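SalCYP truncation (PDB 7ABB) binds heme c in the pocket of a mainly helical cytochrome P450-family fold, here in truncated form. Local coordinates at residues A315-P320 against Q329-A334; F275-S280 against L309-P314; E50-A55 against L304-L309. All blocks are in the same frame, centred on the assembly; numbering follows the deposited sequence.

Interaction 1. Residues A315-P320 against Q329-A334; sequences AVFPEP and QNPHIA. With HEC (heme c), chain B.
The ring of Phe317 and the pyrrolidine of Pro331 reach toward each other tip to tip, with Phe317 CE1 3.6 Å from Pro331 CD. A chi1 of -52° sets Phe317 CG anti to the carbonyl carbon, and from there the far half of the ring enters the bend formed by 329-334. CE1 also lies 3.6 Å from Asn330 OD1, the Asn330 amide plane standing 83° from the ring. Although CB of Asn330 points away from 315-320, its CG lies anti to the backbone N (chi1 -171°), and the amide oxygen comes back toward Phe317. CZ completes the approach, resting 3.8 Å from His332 CA, while His332 N lies near the plane of the Phe317 ring at its edge. Val316 covers part of one face of that ring: its CG1 sits 3.5 Å above the plane, displaced toward the rim, and the same methyl touches Pro331 CG at 3.9 Å. The contact across the segments is thus van der Waals packing, while the polar bonds lie within 329-334 or run to residues outside. Pro331 is the centre of an inverse gamma turn closed by a weak bond from His332 N to Asn330 O. Ala334 N donates almost straight to His332 ND1 at 3.0 Å, close to the imidazole plane, and NE2 of the same ring is bonded to Glu273. Ala334 O then comes within 3.3 Å of the CMB methyl of heme c, where the chain enters the heme-binding loop of the P450 fold. On one side of this loop-to-loop contact, helix 268-278 meets Phe317, Asn330 and His332 through Arg277; on another, Tyr49 of helix 49-56 touches Val316 and bonds Pro331 O, and Ile333 packs on helices 49-56 and 307-310.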
loop_
_atom_site.group_PDB
_atom_site.type_symbol
_atom_site.label_atom_id
_atom_site.label_comp_id
_atom_site.label_asym_id
_atom_site.label_seq_id
_atom_site.Cartn_x
_atom_site.Cartn_y
_atom_site.Cartn_z
ATOM N N ALA A 315 -7.666 21.935 5.590
ATOM C CA ALA A 315 -9.055 22.159 5.984
ATOM C C ALA A 315 -9.548 21.031 6.881
ATOM O O ALA A 315 -10.503 21.227 7.644
ATOM C CB ALA A 315 -9.960 22.276 4.754
ATOM N N VAL A 316 -8.894 19.867 6.806
ATOM C CA VAL A 316 -9.282 18.681 7.551
ATOM C C VAL A 316 -8.221 18.263 8.564
ATOM O O VAL A 316 -8.558 17.775 9.650
ATOM C CB VAL A 316 -9.583 17.528 6.574
ATOM C CG1 VAL A 316 -9.887 16.232 7.322
ATOM C CG2 VAL A 316 -10.748 17.909 5.678
ATOM N N PHE A 317 -6.937 18.433 8.229
ATOM C CA PHE A 317 -5.826 17.999 9.073
ATOM C C PHE A 317 -4.956 19.203 9.415
ATOM O O PHE A 317 -3.969 19.493 8.718
ATOM C CB PHE A 317 -4.995 16.918 8.385
ATOM C CG PHE A 317 -5.782 15.754 7.872
ATOM C CD1 PHE A 317 -6.002 14.647 8.670
ATOM C CD2 PHE A 317 -6.248 15.743 6.577
ATOM C CE1 PHE A 317 -6.699 13.562 8.209
ATOM C CE2 PHE A 317 -6.957 14.649 6.098
ATOM C CZ PHE A 317 -7.162 13.548 6.921
ATOM N N PRO A 318 -5.311 19.955 10.444
ATOM C CA PRO A 318 -4.513 21.138 10.794
ATOM C C PRO A 318 -3.071 20.762 11.108
ATOM O O PRO A 318 -2.786 19.706 11.677
ATOM C CB PRO A 318 -5.236 21.700 12.019
ATOM C CG PRO A 318 -6.598 21.098 11.993
ATOM C CD PRO A 318 -6.425 19.740 11.381
ATOM N N GLU A 319 -2.152 21.649 10.740
ATOM C CA GLU A 319 -0.717 21.374 10.798
ATOM C C GLU A 319 -0.419 20.033 10.124
ATOM O O GLU A 319 0.100 19.112 10.763
ATOM C CB GLU A 319 -0.186 21.383 12.227
ATOM C CG GLU A 319 -0.505 22.625 12.949
ATOM C CD GLU A 319 0.100 22.642 14.327
ATOM O OE1 GLU A 319 1.072 21.884 14.589
ATOM O OE2 GLU A 319 -0.433 23.412 15.144
ATOM N N PRO A 320 -0.778 19.873 8.841
ATOM C CA PRO A 320 -0.733 18.542 8.233
ATOM C C PRO A 320 0.654 17.952 8.129
ATOM O O PRO A 320 0.762 16.719 8.070
ATOM C CB PRO A 320 -1.347 18.763 6.846
ATOM C CG PRO A 320 -1.110 20.186 6.580
ATOM C CD PRO A 320 -1.238 20.898 7.881
ATOM N N GLN A 329 -8.502 14.348 15.185
ATOM C CA GLN A 329 -9.310 13.975 14.029
ATOM C C GLN A 329 -8.359 13.463 12.965
ATOM O O GLN A 329 -7.608 14.237 12.369
ATOM C CB GLN A 329 -10.130 15.155 13.507
ATOM C CG GLN A 329 -11.112 15.718 14.524
ATOM C CD GLN A 329 -12.039 14.658 15.099
ATOM O OE1 GLN A 329 -12.508 13.774 14.384
ATOM N NE2 GLN A 329 -12.305 14.745 16.400
ATOM N N ASN A 330 -8.381 12.162 12.714
ATOM C CA ASN A 330 -7.520 11.575 11.694
ATOM C C ASN A 330 -8.336 10.676 10.775
ATOM O O ASN A 330 -8.120 9.453 10.704
ATOM C CB ASN A 330 -6.361 10.806 12.318
ATOM C CG ASN A 330 -5.359 10.384 11.292
ATOM O OD1 ASN A 330 -5.418 10.820 10.142
ATOM N ND2 ASN A 330 -4.426 9.509 11.688
ATOM N N PRO A 331 -9.239 11.251 10.030
ATOM C CA PRO A 331 -10.045 10.500 9.061
ATOM C C PRO A 331 -9.303 10.288 7.744
ATOM O O PRO A 331 -9.840 10.510 6.660
ATOM C CB PRO A 331 -11.272 11.396 8.891
ATOM C CG PRO A 331 -10.665 12.751 8.954
ATOM C CD PRO A 331 -9.654 12.672 10.069
ATOM N N HIS A 332 -8.055 9.833 7.837
ATOM C CA HIS A 332 -7.233 9.735 6.644
ATOM C C HIS A 332 -7.794 8.660 5.707
ATOM O O HIS A 332 -8.554 7.770 6.106
ATOM C CB HIS A 332 -5.789 9.415 7.018
ATOM C CG HIS A 332 -5.597 8.021 7.517
ATOM N ND1 HIS A 332 -5.598 6.938 6.664
ATOM C CD2 HIS A 332 -5.473 7.518 8.770
ATOM C CE1 HIS A 332 -5.441 5.830 7.368
ATOM N NE2 HIS A 332 -5.371 6.152 8.647
ATOM N N ILE A 333 -7.399 8.761 4.440
ATOM C CA ILE A 333 -7.745 7.754 3.432
ATOM C C ILE A 333 -6.478 7.145 2.830
ATOM O O ILE A 333 -6.333 7.042 1.607
ATOM C CB ILE A 333 -8.663 8.334 2.338
ATOM C CG1 ILE A 333 -8.088 9.619 1.712
ATOM C CG2 ILE A 333 -10.022 8.632 2.919
ATOM C CD1 ILE A 333 -8.721 9.968 0.389
ATOM N N ALA A 334 -5.547 6.721 3.687
ATOM C CA ALA A 334 -4.340 6.063 3.219
ATOM C C ALA A 334 -4.647 4.837 2.398
ATOM O O ALA A 334 -3.805 4.406 1.598
ATOM C CB ALA A 334 -3.477 5.658 4.403
HETATM FE FE HEC B . -3.995 -2.080 -1.053
HETATM C CHA HEC B . -6.399 -1.249 -3.371
HETATM C CHB HEC B . -3.379 1.258 -0.593
HETATM C CHC HEC B . -1.622 -2.885 1.288
HETATM C CHD HEC B . -4.353 -5.386 -1.786
HETATM N NA HEC B . -4.723 -0.369 -1.833
HETATM C C1A HEC B . -5.759 -0.215 -2.755
HETATM C C2A HEC B . -6.055 1.183 -2.991
HETATM C C3A HEC B . -5.208 1.862 -2.196
HETATM C C4A HEC B . -4.380 0.921 -1.482
HETATM C CMA HEC B . -5.065 3.388 -2.054
HETATM C CAA HEC B . -7.166 1.767 -3.935
HETATM C CBA HEC B . -6.707 1.980 -5.373
HETATM C CGA HEC B . -7.833 2.596 -6.184
HETATM O O1A HEC B . -7.607 2.702 -7.412
HETATM O O2A HEC B . -8.884 2.949 -5.588
HETATM N NB HEC B . -2.707 -1.030 0.076
HETATM C C1B HEC B . -2.637 0.349 0.161
HETATM C C2B HEC B . -1.680 0.669 1.177
HETATM C C3B HEC B . -1.218 -0.476 1.712
HETATM C C4B HEC B . -1.830 -1.557 1.019
HETATM C CMB HEC B . -1.363 2.135 1.536
HETATM C CAB HEC B . -0.201 -0.782 2.780
HETATM C CBB HEC B . 0.194 0.351 3.670
HETATM N NC HEC B . -3.136 -3.812 -0.410
HETATM C C1C HEC B . -2.244 -3.918 0.632
HETATM C C2C HEC B . -2.024 -5.311 0.920
HETATM C C3C HEC B . -2.786 -6.040 0.074
HETATM C C4C HEC B . -3.472 -5.095 -0.777
HETATM C CMC HEC B . -1.099 -5.810 2.031
HETATM C CAC HEC B . -2.933 -7.560 -0.103
HETATM C CBC HEC B . -2.529 -8.495 1.037
HETATM N ND HEC B . -5.130 -3.095 -2.344
HETATM C C1D HEC B . -5.108 -4.484 -2.465
HETATM C C2D HEC B . -6.072 -4.855 -3.452
HETATM C C3D HEC B . -6.712 -3.610 -3.960
HETATM C C4D HEC B . -6.080 -2.556 -3.197
HETATM C CMD HEC B . -6.364 -6.290 -3.909
HETATM C CAD HEC B . -7.803 -3.471 -5.036
HETATM C CBD HEC B . -9.139 -3.474 -4.335
HETATM C CGD HEC B . -10.252 -3.235 -5.337
HETATM O O1D HEC B . -11.428 -3.486 -4.998
HETATM O O2D HEC B . -9.932 -2.797 -6.460
#

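Interaction 2. Residues F275-S280 against L309-P314; sequences FLRVNS and LANYDP
Three hydrogen bonds join Arg277, Val278 and Ser280 to Asn311 and Tyr312, two of them ending on backbone carbonyls. The tight part centres on Asn311. A chi3 of 69° bends the Arg277 chain at NE; NH1, beyond it, donates to Asn311 O at 2.9 Å, the oxygen lying in the guanidinium plane and the donor in the carbonyl plane. The aliphatic stem of Arg277 and the Asn311 side chain run antiparallel alongside each other, CG to CB 3.7 Å. Beyond it, Asn311 ND2 gives a more bent bond (N-H...O 135°) to Ser280 OG at 3.0 Å. That hydroxyl in turn donates to Leu276 O at 2.7 Å, so one oxygen links the helix end to the amide. Tyr312 OH reaches Val278 O at 2.7 Å, using an in-plane lone pair of the carbonyl. The contact is looser over the Tyr312 face, where Arg277 NH1 stands 4.3 Å above the ring centre and the cation-pi attraction is weak at most. Val278, the only partly exposed residue of the contact, marks its outer side, its CG1 meeting the phenol oxygen. Asn311 OD1 is taken by Ile333 N, NH1 of Arg277 also bonds Pro320 O, and NE forms a salt bridge with Glu274, its partner in the ExxR motif of the P450 family. The chemistry is that of a buried polar contact: Tyr312 OH bonds Val278 O at the end of helix 268-278, Arg277 in return grips Asn311 O of the turn, and the arginine charge is probably steadied by Glu274 together with two carbonyls.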
loop_
_atom_site.group_PDB
_atom_site.type_symbol
_atom_site.label_atom_id
_atom_site.label_comp_id
_atom_site.label_asym_id
_atom_site.label_seq_id
_atom_site.Cartn_x
_atom_site.Cartn_y
_atom_site.Cartn_z
ATOM N N PHE A 275 1.100 7.633 10.894
ATOM C CA PHE A 275 2.131 7.398 9.888
ATOM C C PHE A 275 1.519 7.014 8.547
ATOM O O PHE A 275 2.006 7.453 7.498
ATOM C CB PHE A 275 3.119 6.335 10.359
ATOM C CG PHE A 275 4.159 6.852 11.311
ATOM C CD1 PHE A 275 4.957 7.914 10.968
ATOM C CD2 PHE A 275 4.361 6.227 12.525
ATOM C CE1 PHE A 275 5.938 8.376 11.857
ATOM C CE2 PHE A 275 5.345 6.663 13.397
ATOM C CZ PHE A 275 6.121 7.715 13.057
ATOM N N LEU A 276 0.437 6.226 8.556
ATOM C CA LEU A 276 -0.242 5.939 7.294
ATOM C C LEU A 276 -0.689 7.224 6.602
ATOM O O LEU A 276 -0.529 7.391 5.377
ATOM C CB LEU A 276 -1.427 5.000 7.536
ATOM C CG LEU A 276 -1.077 3.542 7.834
ATOM C CD1 LEU A 276 -2.286 2.805 8.414
ATOM C CD2 LEU A 276 -0.584 2.894 6.549
ATOM N N ARG A 277 -1.264 8.158 7.369
ATOM C CA ARG A 277 -1.628 9.460 6.816
ATOM C C ARG A 277 -0.410 10.168 6.243
ATOM O O ARG A 277 -0.404 10.581 5.082
ATOM C CB ARG A 277 -2.276 10.319 7.898
ATOM C CG ARG A 277 -2.717 11.672 7.372
ATOM C CD ARG A 277 -3.168 12.679 8.443
ATOM N NE ARG A 277 -2.062 13.159 9.291
ATOM C CZ ARG A 277 -1.246 14.154 8.962
ATOM N NH1 ARG A 277 -1.375 14.769 7.802
ATOM N NH2 ARG A 277 -0.262 14.514 9.803
ATOM N N VAL A 278 0.634 10.327 7.066
ATOM C CA VAL A 278 1.750 11.203 6.728
ATOM C C VAL A 278 2.549 10.663 5.545
ATOM O O VAL A 278 3.078 11.430 4.731
ATOM C CB VAL A 278 2.626 11.363 7.986
ATOM C CG1 VAL A 278 4.071 11.743 7.643
ATOM C CG2 VAL A 278 1.958 12.364 8.907
ATOM N N ASN A 279 2.677 9.333 5.448
ATOM C CA ASN A 279 3.541 8.712 4.450
ATOM C C ASN A 279 2.767 8.230 3.209
ATOM O O ASN A 279 3.335 7.489 2.385
ATOM C CB ASN A 279 4.330 7.592 5.115
ATOM C CG ASN A 279 5.303 8.146 6.100
ATOM O OD1 ASN A 279 5.957 9.142 5.791
ATOM N ND2 ASN A 279 5.416 7.539 7.285
ATOM N N SER A 280 1.534 8.679 3.027
ATOM C CA SER A 280 0.781 8.345 1.835
ATOM C C SER A 280 1.394 8.943 0.574
ATOM O O SER A 280 1.834 10.103 0.555
ATOM C CB SER A 280 -0.660 8.841 1.981
ATOM O OG SER A 280 -1.360 8.061 2.916
ATOM N N LEU A 309 -2.050 14.589 -1.210
ATOM C CA LEU A 309 -2.795 15.830 -1.054
ATOM C C LEU A 309 -4.022 15.640 -0.159
ATOM O O LEU A 309 -4.240 16.460 0.746
ATOM C CB LEU A 309 -3.196 16.393 -2.430
ATOM C CG LEU A 309 -2.025 16.741 -3.357
ATOM C CD1 LEU A 309 -2.521 17.417 -4.627
ATOM C CD2 LEU A 309 -1.004 17.609 -2.691
ATOM N N ALA A 310 -4.826 14.596 -0.385
ATOM C CA ALA A 310 -6.006 14.367 0.445
ATOM C C ALA A 310 -5.641 14.359 1.922
ATOM O O ALA A 310 -6.296 15.002 2.748
ATOM C CB ALA A 310 -6.687 13.044 0.049
ATOM N N ASN A 311 -4.568 13.637 2.274
ATOM C CA ASN A 311 -4.239 13.407 3.677
ATOM C C ASN A 311 -3.453 14.548 4.295
ATOM O O ASN A 311 -3.113 14.486 5.491
ATOM C CB ASN A 311 -3.458 12.092 3.812
ATOM C CG ASN A 311 -4.362 10.874 3.748
ATOM O OD1 ASN A 311 -5.574 10.973 3.924
ATOM N ND2 ASN A 311 -3.774 9.693 3.539
ATOM N N TYR A 312 -3.138 15.589 3.512
ATOM C CA TYR A 312 -2.500 16.801 3.996
ATOM C C TYR A 312 -3.369 18.041 3.826
ATOM O O TYR A 312 -2.868 19.153 3.974
ATOM C CB TYR A 312 -1.165 17.020 3.279
ATOM C CG TYR A 312 -0.012 16.188 3.794
ATOM C CD1 TYR A 312 -0.014 14.796 3.683
ATOM C CD2 TYR A 312 1.086 16.803 4.347
ATOM C CE1 TYR A 312 1.075 14.055 4.156
ATOM C CE2 TYR A 312 2.167 16.076 4.812
ATOM C CZ TYR A 312 2.128 14.694 4.703
ATOM O OH TYR A 312 3.246 14.041 5.185
ATOM N N ASP A 313 -4.642 17.889 3.521
ATOM C CA ASP A 313 -5.503 19.071 3.332
ATOM C C ASP A 313 -5.677 19.800 4.657
ATOM O O ASP A 313 -6.253 19.229 5.586
ATOM C CB ASP A 313 -6.851 18.606 2.800
ATOM C CG ASP A 313 -7.776 19.753 2.417
ATOM O OD1 ASP A 313 -7.495 20.892 2.784
ATOM O OD2 ASP A 313 -8.792 19.489 1.723
ATOM N N PRO A 314 -5.183 21.031 4.806
ATOM C CA PRO A 314 -5.283 21.708 6.108
ATOM C C PRO A 314 -6.704 22.046 6.505
ATOM O O PRO A 314 -6.938 22.372 7.673
ATOM C CB PRO A 314 -4.420 22.959 5.916
ATOM C CG PRO A 314 -4.498 23.237 4.416
ATOM C CD PRO A 314 -4.563 21.875 3.773
#

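Interaction 3. Residues E50-A55 against L304-L309; sequences EGICAA and LLPLAL
No flat side chain takes part where Ile52 and Ala55 meet Leu305 and Pro306; the planar group that is touched is a backbone carbonyl. Pro306 O lies 3.5 Å from Ile52 CD1, and the same oxygen accepts Leu309 N at 3.0 Å in the first turn of the short helix, for which Pro306 holds the N-cap position. The methyl thus packs against a carbonyl already engaged by its own helix. Everything else is aliphatic. Ile52 is the chief contributor from helix 49-56, its CB aimed at 304-309. With chi1 at -73°, CG1 lies anti to the carbonyl carbon, and a chi2 of 168° carries CD1 outward to the start of helix 307-310, where it is 4.3 Å from Pro306 CD and 4.5 Å from Leu309 CB. The other branch, CG2, is used on Leu305, meeting its CB at 4.0 Å as Ile52 and Leu305 lie alongside, heading opposite ways. One helical turn on, Ala55 offers only CB, and the isobutyl end of Leu305 comes over it: CD2 is 3.7 Å away and CD1 4.0 Å. Two residues on one face of the helix therefore receive the linker between strand 302-304 and helix 307-310, whose Leu307 touches the heme. Phe56 touches Leu305 from later in helix 49-56. Helix 19-29 meets Pro306 and Leu309 through Tyr22 and Arg23, while Leu46 of strand 43-46, next to strand 302-304 in the mixed sheet, touches both Ile52 and Leu305.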
loop_
_atom_site.group_PDB
_atom_site.type_symbol
_atom_site.label_atom_id
_atom_site.label_comp_id
_atom_site.label_asym_id
_atom_site.label_seq_id
_atom_site.Cartn_x
_atom_site.Cartn_y
_atom_site.Cartn_z
ATOM N N GLU A 50 -12.036 16.570 0.636
ATOM C CA GLU A 50 -13.447 16.313 0.323
ATOM C C GLU A 50 -13.619 15.983 -1.157
ATOM O O GLU A 50 -14.430 15.100 -1.514
ATOM C CB GLU A 50 -14.329 17.484 0.754
ATOM C CG GLU A 50 -14.135 18.748 -0.030
ATOM C CD GLU A 50 -15.143 19.847 0.345
ATOM O OE1 GLU A 50 -16.352 19.551 0.465
ATOM O OE2 GLU A 50 -14.730 21.008 0.518
ATOM N N GLY A 51 -12.842 16.630 -2.032
ATOM C CA GLY A 51 -12.982 16.375 -3.460
ATOM C C GLY A 51 -12.453 15.008 -3.847
ATOM O O GLY A 51 -13.055 14.280 -4.649
ATOM N N ILE A 52 -11.321 14.631 -3.285
ATOM C CA ILE A 52 -10.781 13.310 -3.572
ATOM C C ILE A 52 -11.678 12.214 -3.012
ATOM O O ILE A 52 -11.938 11.194 -3.686
ATOM C CB ILE A 52 -9.359 13.248 -3.016
ATOM C CG1 ILE A 52 -8.460 14.088 -3.921
ATOM C CG2 ILE A 52 -8.885 11.814 -2.922
ATOM C CD1 ILE A 52 -7.097 14.368 -3.355
ATOM N N CYS A 53 -12.150 12.369 -1.774
ATOM C CA CYS A 53 -13.071 11.378 -1.212
ATOM C C CYS A 53 -14.297 11.218 -2.102
ATOM O O CYS A 53 -14.723 10.087 -2.403
ATOM C CB CYS A 53 -13.520 11.789 0.186
ATOM S SG CYS A 53 -12.309 11.476 1.446
ATOM N N ALA A 54 -14.877 12.339 -2.512
ATOM C CA ALA A 54 -16.096 12.290 -3.323
ATOM C C ALA A 54 -15.838 11.583 -4.646
ATOM O O ALA A 54 -16.714 10.871 -5.166
ATOM C CB ALA A 54 -16.629 13.696 -3.569
ATOM N N ALA A 55 -14.658 11.792 -5.219
ATOM C CA ALA A 55 -14.330 11.166 -6.495
ATOM C C ALA A 55 -14.191 9.659 -6.337
ATOM O O ALA A 55 -14.748 8.900 -7.147
ATOM C CB ALA A 55 -13.050 11.759 -7.073
ATOM N N LEU A 304 -6.334 12.463 -11.413
ATOM C CA LEU A 304 -5.573 11.788 -10.371
ATOM C C LEU A 304 -6.069 12.186 -8.987
ATOM O O LEU A 304 -6.457 13.338 -8.748
ATOM C CB LEU A 304 -4.079 12.099 -10.483
ATOM C CG LEU A 304 -3.400 11.759 -11.805
ATOM C CD1 LEU A 304 -1.892 11.866 -11.637
ATOM C CD2 LEU A 304 -3.809 10.376 -12.293
ATOM N N LEU A 305 -5.981 11.231 -8.057
ATOM C CA LEU A 305 -6.497 11.347 -6.696
ATOM C C LEU A 305 -5.345 11.139 -5.711
ATOM O O LEU A 305 -5.293 10.119 -5.008
ATOM C CB LEU A 305 -7.617 10.334 -6.463
ATOM C CG LEU A 305 -8.785 10.398 -7.466
ATOM C CD1 LEU A 305 -9.852 9.366 -7.079
ATOM C CD2 LEU A 305 -9.363 11.756 -7.525
ATOM N N PRO A 306 -4.400 12.083 -5.629
ATOM C CA PRO A 306 -3.195 11.834 -4.810
ATOM C C PRO A 306 -3.508 11.836 -3.319
ATOM O O PRO A 306 -3.979 12.832 -2.760
ATOM C CB PRO A 306 -2.257 12.984 -5.195
ATOM C CG PRO A 306 -3.195 14.065 -5.686
ATOM C CD PRO A 306 -4.276 13.331 -6.406
ATOM N N LEU A 307 -3.185 10.719 -2.659
ATOM C CA LEU A 307 -3.385 10.633 -1.223
ATOM C C LEU A 307 -2.454 11.592 -0.471
ATOM O O LEU A 307 -2.771 11.999 0.651
ATOM C CB LEU A 307 -3.161 9.183 -0.764
ATOM C CG LEU A 307 -4.024 8.138 -1.494
ATOM C CD1 LEU A 307 -3.779 6.772 -0.859
ATOM C CD2 LEU A 307 -5.501 8.522 -1.446
ATOM N N ALA A 308 -1.314 11.949 -1.069
ATOM C CA ALA A 308 -0.394 12.940 -0.498
ATOM C C ALA A 308 -1.025 14.319 -0.408
ATOM O O ALA A 308 -0.548 15.156 0.360
ATOM C CB ALA A 308 0.881 13.030 -1.330
ATOM N N LEU A 309 -2.050 14.589 -1.210
ATOM C CA LEU A 309 -2.795 15.830 -1.054
ATOM C C LEU A 309 -4.022 15.640 -0.159
ATOM O O LEU A 309 -4.240 16.460 0.746
ATOM C CB LEU A 309 -3.196 16.393 -2.430
ATOM C CG LEU A 309 -2.025 16.741 -3.357
ATOM C CD1 LEU A 309 -2.521 17.417 -4.627
ATOM C CD2 LEU A 309 -1.004 17.609 -2.691
#

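Interactions 2 and 3 are buried, whereas interaction 1 lies nearer the surface. Helix 307-310 is common to 2 and 3, which share Leu309: its start meets helix 49-56 through aliphatic side chains beside the mixed sheet, and the turn after it meets the end of helix 268-278 through hydrogen bonds, where helix-end and turn carbonyls offer acceptors. Interaction 1 joins two parts of the following loop by van der Waals packing and touches both others: it supplies two further backbone partners to interaction 2 and adds Ile333 to the apolar side of interaction 3. Each includes a heme-pocket residue: Ala334 in interaction 1, Leu276 in interaction 2 and Leu307 in interaction 3.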